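Local coordinates for protein Sso-CP2 metallo-carboxypetidase (Sulfolobus solfataricus, PDB 4MMO) that probably acts as a zinc-dependent carboxypeptidase of the M20 family, hydrolysing peptide bonds at the carboxyl end of its substrates, at residues I9-K14 against A28-E33; E36-V41 against A111-I116; K49-V54 against E134-I139. One frame throughout, in Å; residues are numbered along the deposited sequence.

From the N terminus, helix 3-12 meets helix 24-39 in contact 1, which closes a short loop of 13 residues. Contact 1 is complete before either of the others opens. Contact 2 then uses the C-terminal end of helix 24-39 and joins it to helix 102-121 across 69 intervening residues. Before that loop closes, contact 3 has begun at the entry to strand 53-58, and it ends just after strand 128-134; contacts 2 and 3 therefore cross, and none of the three nests in another. Contacts 1 and 3 also touch, A28, L31 and K32 packing on P52 and V54. Together they tie the two N-terminal helices, helix 102-121 and the mixed sheet into one unit, with contact 3 the nearest to the zinc site.

Contact 1. Residues I9-K14 against A28-E33; sequences IEFLKK and ANYLKE
Helix 3-12 and helix 24-39 pack against each other in the zinc-binding alpha/beta domain of this M20-family enzyme, and Y30 carries most of the contact. Its polar part lies at the tip of the tyrosine. Y30 OH donates to E10 OE1 at 2.7 Å, meeting the oxygen from above the carboxylate plane, while OE1 itself lies at the edge of the phenol ring and in its plane. The carboxylate and ring are turned 74° apart. E10 reaches this position because CG is anti to the backbone N (chi1 -179°) and the chain runs extended beyond it. T7 O lies near as a weak, competing acceptor for the same proton.

The aromatic part is a slipped pair. The F11 and Y30 rings are nearly parallel, at 25°, but with centroids 5.8 Å apart they barely overlap, and contact is made where F11 CD1 comes 3.6 Å from Y30 CE2. K106 makes a cation-pi interaction with F11, which also packs on L109 and M110 of helix 102-121.

Aliphatic groups complete the contact. K14 crosses the tyrosine at about a right angle, its chain bending at the last torsion, with CE 3.4 Å from Y30 CD1. Beyond the phenylalanine, L31 turns its end towards helix 3-12 and sets CD1 4.0 Å from F11 CZ.

Contact 2. Residues E36-V41 against A111-I116; sequences EKLLGV and ARLFAI
L39 and L113 interlock at right angles where the end of helix 24-39 lies against helix 102-121. L39, with CG beside the backbone N and anti to the carbonyl carbon, pushes its forked tip into the hollow between L113 and I116, one turn apart on the facing helix. One prong, L39 CD1, lies 3.7 Å from L113 CD2. The other settles against the backbone, L39 CD2 being 3.7 Å from L113 O, and it also meets I116 CG2 at 4.0 Å. An alanine in place of L39 would lose both methyl prongs and would probably leave L113 and I116 poorly packed against this end of the helix.

L113 returns the fit as a bump between L38 and L39. Turned off a staggered position, to -101° in chi1, it lays CD2 against L39 while its CD1 faces L38 CD1 at 4.4 Å.

Both helices belong to the alpha/beta domain that carries the zinc site, although this contact is remote from the metal, and they rest on the same strand of its mixed sheet: L39 and L113 both touch L131 of strand 128-134, and I116 touches V129.

Farther from the sheet, L38 leans both methyls over one side of the F114 ring. L38 CD1 makes a CH-pi contact, 4.2 Å from the F114 centroid and displaced towards the rim, while L38 CD2 lies 3.8 Å from F114 CE1. The bond from CA to CB of F114 points away from helix 24-39, but the ring swings back to L38. T7 of helix 3-12 and Y420 of helix 417-433 also pack on F114.

Contact 3. Residues K49-V54 against E134-I139; sequences KGHPVV and EGEEEI
E136 OE2 accepts a hydrogen bond from the backbone of the facing segment, H51 N, at 3.0 Å. The bond is bent, 145° at the hydrogen, and the donor approaches from above the carboxylate plane, 47° out of it. The same oxygen lies 3.4 Å from G50 CA, so close that a CB on this glycine would collide with it.

The imidazole of H51 crosses the glutamate obliquely, with the two planes 65° apart. Its CD2 touches the aliphatic part of the glutamate, 3.6 Å from E136 CG. The same carbon, at the ring edge, faces G135 O at 3.2 Å, near the ring plane. Two residues on, V53 CG2 packs against E134 CB at 4.3 Å.

The place is a parting of two antiparallel neighbours in the mixed sheet of the M20 zinc-binding domain. Strands 53-58 and 128-134 are still paired where V54 bonds to Y133, but towards G135 a water enters between the chains: it accepts from G135 N at 2.9 Å and is hydrogen-bonded to H51 O at 3.1 Å. The loop that turns away here contains E137 and E138, which have been seen to bind zinc in this protein, although neither holds the metal in this chain.

Farther out, N143 N bonds to E136 OE1, so the carboxylate is gripped at both oxygens. On the side of segment 49-54, T48 OG1 bonds to G50 N and to H51 O. E134 OE1 receives a weak bond from E136 N, while E134 OE2 is held by S141 OG and Y69 OH. Past E136 a short 3-10 turn carries the two glutamates; I139 N returns to E136 O at 3.0 Å, and D73 OD2 takes the bond from E138 N.

Contact 1. Residues I9-K14 against A28-E33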
loop_
_atom_site.group_PDB
_atom_site.type_symbol
_atom_site.label_atom_id
_atom_site.label_comp_id
_atom_site.label_asym_id
_atom_site.label_seq_id
_atom_site.Cartn_x
_atom_site.Cartn_y
_atom_site.Cartn_z
ATOM N N ILE A 9 -1.312 -8.934 -38.042
ATOM C CA ILE A 9 -0.034 -9.302 -37.425
ATOM C C ILE A 9 0.907 -8.104 -37.398
ATOM O O ILE A 9 1.525 -7.807 -36.377
ATOM C CB ILE A 9 0.658 -10.457 -38.195
ATOM C CG1 ILE A 9 -0.190 -11.730 -38.148
ATOM C CG2 ILE A 9 2.061 -10.737 -37.637
ATOM C CD1 ILE A 9 -0.341 -12.345 -36.771
ATOM N N GLU A 10 1.014 -7.425 -38.534
ATOM C CA GLU A 10 1.842 -6.230 -38.654
ATOM C C GLU A 10 1.419 -5.172 -37.631
ATOM O O GLU A 10 2.260 -4.553 -36.983
ATOM C CB GLU A 10 1.723 -5.679 -40.076
ATOM C CG GLU A 10 2.548 -4.447 -40.369
ATOM C CD GLU A 10 2.375 -3.975 -41.802
ATOM O OE1 GLU A 10 1.214 -3.887 -42.265
ATOM O OE2 GLU A 10 3.397 -3.703 -42.468
ATOM N N PHE A 11 0.109 -4.984 -37.488
ATOM C CA PHE A 11 -0.456 -4.017 -36.549
ATOM C C PHE A 11 -0.096 -4.404 -35.118
ATOM O O PHE A 11 0.321 -3.564 -34.312
ATOM C CB PHE A 11 -1.986 -4.003 -36.712
ATOM C CG PHE A 11 -2.689 -2.847 -36.029
ATOM C CD1 PHE A 11 -2.025 -1.673 -35.713
ATOM C CD2 PHE A 11 -4.043 -2.946 -35.717
ATOM C CE1 PHE A 11 -2.692 -0.620 -35.098
ATOM C CE2 PHE A 11 -4.715 -1.899 -35.105
ATOM C CZ PHE A 11 -4.038 -0.737 -34.792
ATOM N N LEU A 12 -0.258 -5.687 -34.817
ATOM C CA LEU A 12 -0.052 -6.212 -33.471
ATOM C C LEU A 12 1.413 -6.161 -33.025
ATOM O O LEU A 12 1.700 -6.120 -31.830
ATOM C CB LEU A 12 -0.553 -7.654 -33.395
ATOM C CG LEU A 12 -2.073 -7.864 -33.352
ATOM C CD1 LEU A 12 -2.410 -9.342 -33.477
ATOM C CD2 LEU A 12 -2.660 -7.303 -32.066
ATOM N N LYS A 13 2.335 -6.175 -33.982
ATOM C CA LYS A 13 3.756 -6.166 -33.659
ATOM C C LYS A 13 4.215 -4.788 -33.205
ATOM O O LYS A 13 5.286 -4.650 -32.619
ATOM C CB LYS A 13 4.585 -6.623 -34.858
ATOM C CG LYS A 13 4.614 -8.127 -35.053
ATOM C CD LYS A 13 5.268 -8.483 -36.375
ATOM C CE LYS A 13 5.548 -9.972 -36.480
ATOM N NZ LYS A 13 6.055 -10.342 -37.832
ATOM N N LYS A 14 3.405 -3.771 -33.477
ATOM C CA LYS A 14 3.742 -2.414 -33.071
ATOM C C LYS A 14 3.236 -2.140 -31.661
ATOM O O LYS A 14 2.029 -2.123 -31.431
ATOM C CB LYS A 14 3.151 -1.393 -34.037
ATOM C CG LYS A 14 3.551 -1.614 -35.483
ATOM C CD LYS A 14 3.525 -0.317 -36.272
ATOM C CE LYS A 14 3.823 -0.560 -37.742
ATOM N NZ LYS A 14 5.084 -1.327 -37.947
ATOM N N ALA A 28 -0.067 5.256 -34.471
ATOM C CA ALA A 28 -1.041 6.186 -35.030
ATOM C C ALA A 28 -0.719 6.519 -36.483
ATOM O O ALA A 28 -1.620 6.658 -37.308
ATOM C CB ALA A 28 -1.101 7.458 -34.198
ATOM N N ASN A 29 0.566 6.647 -36.795
ATOM C CA ASN A 29 0.986 6.964 -38.155
ATOM C C ASN A 29 0.800 5.785 -39.096
ATOM O O ASN A 29 0.374 5.953 -40.236
ATOM C CB ASN A 29 2.446 7.420 -38.179
ATOM C CG ASN A 29 2.579 8.927 -38.222
ATOM O OD1 ASN A 29 2.241 9.561 -39.222
ATOM N ND2 ASN A 29 3.072 9.511 -37.135
ATOM N N TYR A 30 1.142 4.594 -38.617
ATOM C CA TYR A 30 0.933 3.377 -39.379
ATOM C C TYR A 30 -0.559 3.218 -39.647
ATOM O O TYR A 30 -0.977 2.922 -40.768
ATOM C CB TYR A 30 1.463 2.170 -38.602
ATOM C CG TYR A 30 0.938 0.843 -39.098
ATOM C CD1 TYR A 30 1.571 0.167 -40.133
ATOM C CD2 TYR A 30 -0.193 0.265 -38.531
ATOM C CE1 TYR A 30 1.093 -1.049 -40.588
ATOM C CE2 TYR A 30 -0.679 -0.949 -38.983
ATOM C CZ TYR A 30 -0.033 -1.600 -40.013
ATOM O OH TYR A 30 -0.512 -2.808 -40.463
ATOM N N LEU A 31 -1.362 3.435 -38.610
ATOM C CA LEU A 31 -2.804 3.252 -38.717
ATOM C C LEU A 31 -3.378 4.225 -39.737
ATOM O O LEU A 31 -4.169 3.832 -40.590
ATOM C CB LEU A 31 -3.481 3.420 -37.354
ATOM C CG LEU A 31 -4.969 3.058 -37.273
ATOM C CD1 LEU A 31 -5.249 1.635 -37.772
ATOM C CD2 LEU A 31 -5.457 3.222 -35.841
ATOM N N LYS A 32 -2.961 5.485 -39.669
ATOM C CA LYS A 32 -3.382 6.471 -40.659
ATOM C C LYS A 32 -3.061 5.979 -42.069
ATOM O O LYS A 32 -3.921 5.989 -42.949
ATOM C CB LYS A 32 -2.697 7.817 -40.417
ATOM C CG LYS A 32 -2.960 8.853 -41.511
ATOM C CD LYS A 32 -1.986 10.015 -41.452
ATOM C CE LYS A 32 -1.746 10.602 -42.840
ATOM N NZ LYS A 32 -1.738 12.090 -42.844
ATOM N N GLU A 33 -1.819 5.553 -42.272
ATOM C CA GLU A 33 -1.361 5.112 -43.586
ATOM C C GLU A 33 -2.126 3.882 -44.045
ATOM O O GLU A 33 -2.500 3.768 -45.209
ATOM C CB GLU A 33 0.138 4.802 -43.546
ATOM C CG GLU A 33 1.018 6.036 -43.396
ATOM C CD GLU A 33 2.441 5.695 -42.990
ATOM O OE1 GLU A 33 2.849 4.526 -43.151
ATOM O OE2 GLU A 33 3.151 6.601 -42.503
#

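Contact 2. Residues E36-V41 against A111-I116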
loop_
_atom_site.group_PDB
_atom_site.type_symbol
_atom_site.label_atom_id
_atom_site.label_comp_id
_atom_site.label_asym_id
_atom_site.label_seq_id
_atom_site.Cartn_x
_atom_site.Cartn_y
_atom_site.Cartn_z
ATOM N N GLU A 36 -5.681 4.675 -45.282
ATOM C CA GLU A 36 -5.633 5.230 -46.629
ATOM C C GLU A 36 -5.371 4.139 -47.660
ATOM O O GLU A 36 -5.983 4.121 -48.725
ATOM C CB GLU A 36 -4.546 6.301 -46.722
ATOM C CG GLU A 36 -4.807 7.509 -45.839
ATOM C CD GLU A 36 -3.733 8.568 -45.954
ATOM O OE1 GLU A 36 -2.546 8.204 -46.079
ATOM O OE2 GLU A 36 -4.078 9.768 -45.920
ATOM N N LYS A 37 -4.458 3.231 -47.335
ATOM C CA LYS A 37 -4.118 2.130 -48.225
ATOM C C LYS A 37 -5.332 1.247 -48.487
ATOM O O LYS A 37 -5.667 0.959 -49.637
ATOM C CB LYS A 37 -2.993 1.293 -47.612
ATOM C CG LYS A 37 -2.578 0.074 -48.429
ATOM C CD LYS A 37 -1.789 -0.903 -47.574
ATOM C CE LYS A 37 -1.470 -2.180 -48.332
ATOM N NZ LYS A 37 -0.466 -1.960 -49.407
ATOM N N LEU A 38 -5.987 0.820 -47.413
ATOM C CA LEU A 38 -7.057 -0.167 -47.508
ATOM C C LEU A 38 -8.349 0.393 -48.098
ATOM O O LEU A 38 -8.993 -0.272 -48.903
ATOM C CB LEU A 38 -7.335 -0.777 -46.131
ATOM C CG LEU A 38 -6.190 -1.584 -45.512
ATOM C CD1 LEU A 38 -6.547 -2.023 -44.101
ATOM C CD2 LEU A 38 -5.842 -2.790 -46.368
ATOM N N LEU A 39 -8.723 1.608 -47.704
ATOM C CA LEU A 39 -10.012 2.176 -48.099
ATOM C C LEU A 39 -9.903 3.175 -49.249
ATOM O O LEU A 39 -10.900 3.492 -49.893
ATOM C CB LEU A 39 -10.682 2.850 -46.899
ATOM C CG LEU A 39 -10.778 2.007 -45.625
ATOM C CD1 LEU A 39 -11.633 2.724 -44.593
ATOM C CD2 LEU A 39 -11.323 0.607 -45.900
ATOM N N GLY A 40 -8.699 3.677 -49.502
ATOM C CA GLY A 40 -8.481 4.598 -50.604
ATOM C C GLY A 40 -9.066 5.982 -50.376
ATOM O O GLY A 40 -9.347 6.707 -51.330
ATOM N N VAL A 41 -9.254 6.344 -49.111
ATOM C CA VAL A 41 -9.704 7.682 -48.739
ATOM C C VAL A 41 -8.584 8.392 -47.993
ATOM O O VAL A 41 -7.564 7.786 -47.676
ATOM C CB VAL A 41 -10.953 7.638 -47.830
ATOM C CG1 VAL A 41 -12.124 7.019 -48.565
ATOM C CG2 VAL A 41 -10.664 6.869 -46.538
ATOM N N ALA A 111 -10.543 -5.852 -38.064
ATOM C CA ALA A 111 -11.631 -6.613 -38.666
ATOM C C ALA A 111 -12.625 -5.663 -39.320
ATOM O O ALA A 111 -12.972 -5.823 -40.490
ATOM C CB ALA A 111 -12.328 -7.473 -37.621
ATOM N N ARG A 112 -13.051 -4.653 -38.567
ATOM C CA ARG A 112 -14.008 -3.674 -39.064
ATOM C C ARG A 112 -13.489 -2.976 -40.317
ATOM O O ARG A 112 -14.246 -2.737 -41.257
ATOM C CB ARG A 112 -14.320 -2.636 -37.988
ATOM C CG ARG A 112 -15.069 -3.191 -36.793
ATOM C CD ARG A 112 -15.304 -2.119 -35.750
ATOM N NE ARG A 112 -16.126 -2.605 -34.646
ATOM C CZ ARG A 112 -16.457 -1.879 -33.582
ATOM N NH1 ARG A 112 -16.035 -0.628 -33.469
ATOM N NH2 ARG A 112 -17.208 -2.409 -32.628
ATOM N N LEU A 113 -12.198 -2.656 -40.323
ATOM C CA LEU A 113 -11.571 -1.988 -41.464
ATOM C C LEU A 113 -11.631 -2.846 -42.720
ATOM O O LEU A 113 -11.905 -2.349 -43.810
ATOM C CB LEU A 113 -10.105 -1.660 -41.162
ATOM C CG LEU A 113 -9.749 -0.229 -40.764
ATOM C CD1 LEU A 113 -8.252 -0.135 -40.490
ATOM C CD2 LEU A 113 -10.143 0.770 -41.837
ATOM N N PHE A 114 -11.358 -4.137 -42.566
ATOM C CA PHE A 114 -11.353 -5.039 -43.703
ATOM C C PHE A 114 -12.777 -5.340 -44.186
ATOM O O PHE A 114 -12.985 -5.592 -45.370
ATOM C CB PHE A 114 -10.581 -6.318 -43.376
ATOM C CG PHE A 114 -9.097 -6.190 -43.598
ATOM C CD1 PHE A 114 -8.577 -6.223 -44.881
ATOM C CD2 PHE A 114 -8.230 -6.013 -42.531
ATOM C CE1 PHE A 114 -7.219 -6.093 -45.097
ATOM C CE2 PHE A 114 -6.869 -5.884 -42.742
ATOM C CZ PHE A 114 -6.364 -5.923 -44.026
ATOM N N ALA A 115 -13.751 -5.290 -43.282
ATOM C CA ALA A 115 -15.151 -5.424 -43.677
ATOM C C ALA A 115 -15.538 -4.264 -44.588
ATOM O O ALA A 115 -16.130 -4.466 -45.646
ATOM C CB ALA A 115 -16.058 -5.462 -42.458
ATOM N N ILE A 116 -15.185 -3.049 -44.177
ATOM C CA ILE A 116 -15.502 -1.859 -44.956
ATOM C C ILE A 116 -14.850 -1.952 -46.328
ATOM O O ILE A 116 -15.464 -1.610 -47.341
ATOM C CB ILE A 116 -15.041 -0.577 -44.239
ATOM C CG1 ILE A 116 -15.819 -0.400 -42.934
ATOM C CG2 ILE A 116 -15.240 0.654 -45.127
ATOM C CD1 ILE A 116 -15.250 0.672 -42.012
#

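Contact 3. Residues K49-V54 against E134-I139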
loop_
_atom_site.group_PDB
_atom_site.type_symbol
_atom_site.label_atom_id
_atom_site.label_comp_id
_atom_site.label_asym_id
_atom_site.label_seq_id
_atom_site.Cartn_x
_atom_site.Cartn_y
_atom_site.Cartn_z
ATOM N N LYS A 49 -4.309 17.412 -26.768
ATOM C CA LYS A 49 -3.389 17.777 -25.699
ATOM C C LYS A 49 -2.511 16.591 -25.296
ATOM O O LYS A 49 -1.552 16.750 -24.539
ATOM C CB LYS A 49 -4.164 18.291 -24.486
ATOM C CG LYS A 49 -4.927 19.588 -24.724
ATOM C CD LYS A 49 -5.588 20.070 -23.440
ATOM C CE LYS A 49 -6.240 21.433 -23.610
ATOM N NZ LYS A 49 -7.550 21.355 -24.314
ATOM N N GLY A 50 -2.852 15.407 -25.799
ATOM C CA GLY A 50 -2.068 14.204 -25.569
ATOM C C GLY A 50 -1.884 13.402 -26.846
ATOM O O GLY A 50 -1.546 13.951 -27.896
ATOM N N HIS A 51 -2.119 12.097 -26.762
ATOM C CA HIS A 51 -1.923 11.214 -27.908
ATOM C C HIS A 51 -2.868 11.585 -29.052
ATOM O O HIS A 51 -3.979 12.061 -28.816
ATOM C CB HIS A 51 -2.115 9.761 -27.483
ATOM C CG HIS A 51 -1.221 9.347 -26.354
ATOM N ND1 HIS A 51 0.018 9.912 -26.147
ATOM C CD2 HIS A 51 -1.388 8.431 -25.371
ATOM C CE1 HIS A 51 0.580 9.357 -25.086
ATOM N NE2 HIS A 51 -0.251 8.457 -24.599
ATOM N N PRO A 52 -2.424 11.379 -30.300
ATOM C CA PRO A 52 -3.198 11.853 -31.450
ATOM C C PRO A 52 -4.370 10.942 -31.796
ATOM O O PRO A 52 -4.409 9.783 -31.380
ATOM C CB PRO A 52 -2.173 11.833 -32.581
ATOM C CG PRO A 52 -1.281 10.697 -32.233
ATOM C CD PRO A 52 -1.208 10.663 -30.722
ATOM N N VAL A 53 -5.309 11.484 -32.563
ATOM C CA VAL A 53 -6.486 10.752 -33.010
ATOM C C VAL A 53 -6.409 10.544 -34.518
ATOM O O VAL A 53 -6.084 11.470 -35.264
ATOM C CB VAL A 53 -7.777 11.535 -32.653
ATOM C CG1 VAL A 53 -8.977 11.025 -33.432
ATOM C CG2 VAL A 53 -8.047 11.451 -31.162
ATOM N N VAL A 54 -6.700 9.326 -34.965
ATOM C CA VAL A 54 -6.806 9.049 -36.393
ATOM C C VAL A 54 -8.260 9.177 -36.820
ATOM O O VAL A 54 -9.140 8.530 -36.253
ATOM C CB VAL A 54 -6.314 7.639 -36.749
ATOM C CG1 VAL A 54 -6.316 7.451 -38.263
ATOM C CG2 VAL A 54 -4.927 7.396 -36.184
ATOM N N GLU A 134 -8.776 6.579 -31.160
ATOM C CA GLU A 134 -7.994 7.302 -30.154
ATOM C C GLU A 134 -6.866 6.436 -29.597
ATOM O O GLU A 134 -6.827 5.224 -29.826
ATOM C CB GLU A 134 -8.884 7.800 -29.009
ATOM C CG GLU A 134 -9.364 6.719 -28.030
ATOM C CD GLU A 134 -9.599 7.259 -26.627
ATOM O OE1 GLU A 134 -8.817 8.124 -26.175
ATOM O OE2 GLU A 134 -10.567 6.818 -25.971
ATOM N N GLY A 135 -5.965 7.068 -28.847
ATOM C CA GLY A 135 -4.805 6.389 -28.296
ATOM C C GLY A 135 -4.697 6.490 -26.785
ATOM O O GLY A 135 -3.625 6.247 -26.232
ATOM N N GLU A 136 -5.798 6.830 -26.114
ATOM C CA GLU A 136 -5.795 7.033 -24.662
ATOM C C GLU A 136 -6.901 6.272 -23.932
ATOM O O GLU A 136 -7.187 6.558 -22.768
ATOM C CB GLU A 136 -5.945 8.523 -24.341
ATOM C CG GLU A 136 -4.835 9.399 -24.883
ATOM C CD GLU A 136 -5.057 10.871 -24.584
ATOM O OE1 GLU A 136 -6.228 11.284 -24.442
ATOM O OE2 GLU A 136 -4.060 11.617 -24.494
ATOM N N GLU A 137 -7.531 5.315 -24.605
ATOM C CA GLU A 137 -8.648 4.593 -24.003
ATOM C C GLU A 137 -8.221 3.868 -22.729
ATOM O O GLU A 137 -8.974 3.812 -21.756
ATOM C CB GLU A 137 -9.247 3.596 -24.995
ATOM C CG GLU A 137 -10.634 3.091 -24.595
ATOM C CD GLU A 137 -10.604 1.959 -23.586
ATOM O OE1 GLU A 137 -9.606 1.208 -23.544
ATOM O OE2 GLU A 137 -11.591 1.818 -22.832
ATOM N N GLU A 138 -7.013 3.315 -22.743
ATOM C CA GLU A 138 -6.504 2.556 -21.610
ATOM C C GLU A 138 -6.070 3.451 -20.447
ATOM O O GLU A 138 -5.795 2.955 -19.354
ATOM C CB GLU A 138 -5.333 1.679 -22.052
ATOM C CG GLU A 138 -5.681 0.679 -23.141
ATOM C CD GLU A 138 -6.639 -0.396 -22.673
ATOM O OE1 GLU A 138 -7.007 -0.394 -21.480
ATOM O OE2 GLU A 138 -7.023 -1.248 -23.500
ATOM N N ILE A 139 -5.999 4.760 -20.690
ATOM C CA ILE A 139 -5.690 5.727 -19.639
ATOM C C ILE A 139 -6.839 6.714 -19.434
ATOM O O ILE A 139 -6.620 7.871 -19.080
ATOM C CB ILE A 139 -4.378 6.498 -19.931
ATOM C CG1 ILE A 139 -4.476 7.263 -21.253
ATOM C CG2 ILE A 139 -3.206 5.530 -19.960
ATOM C CD1 ILE A 139 -3.351 8.247 -21.477
HETATM O O HOH W 1 -6.214 9.910 -28.552
#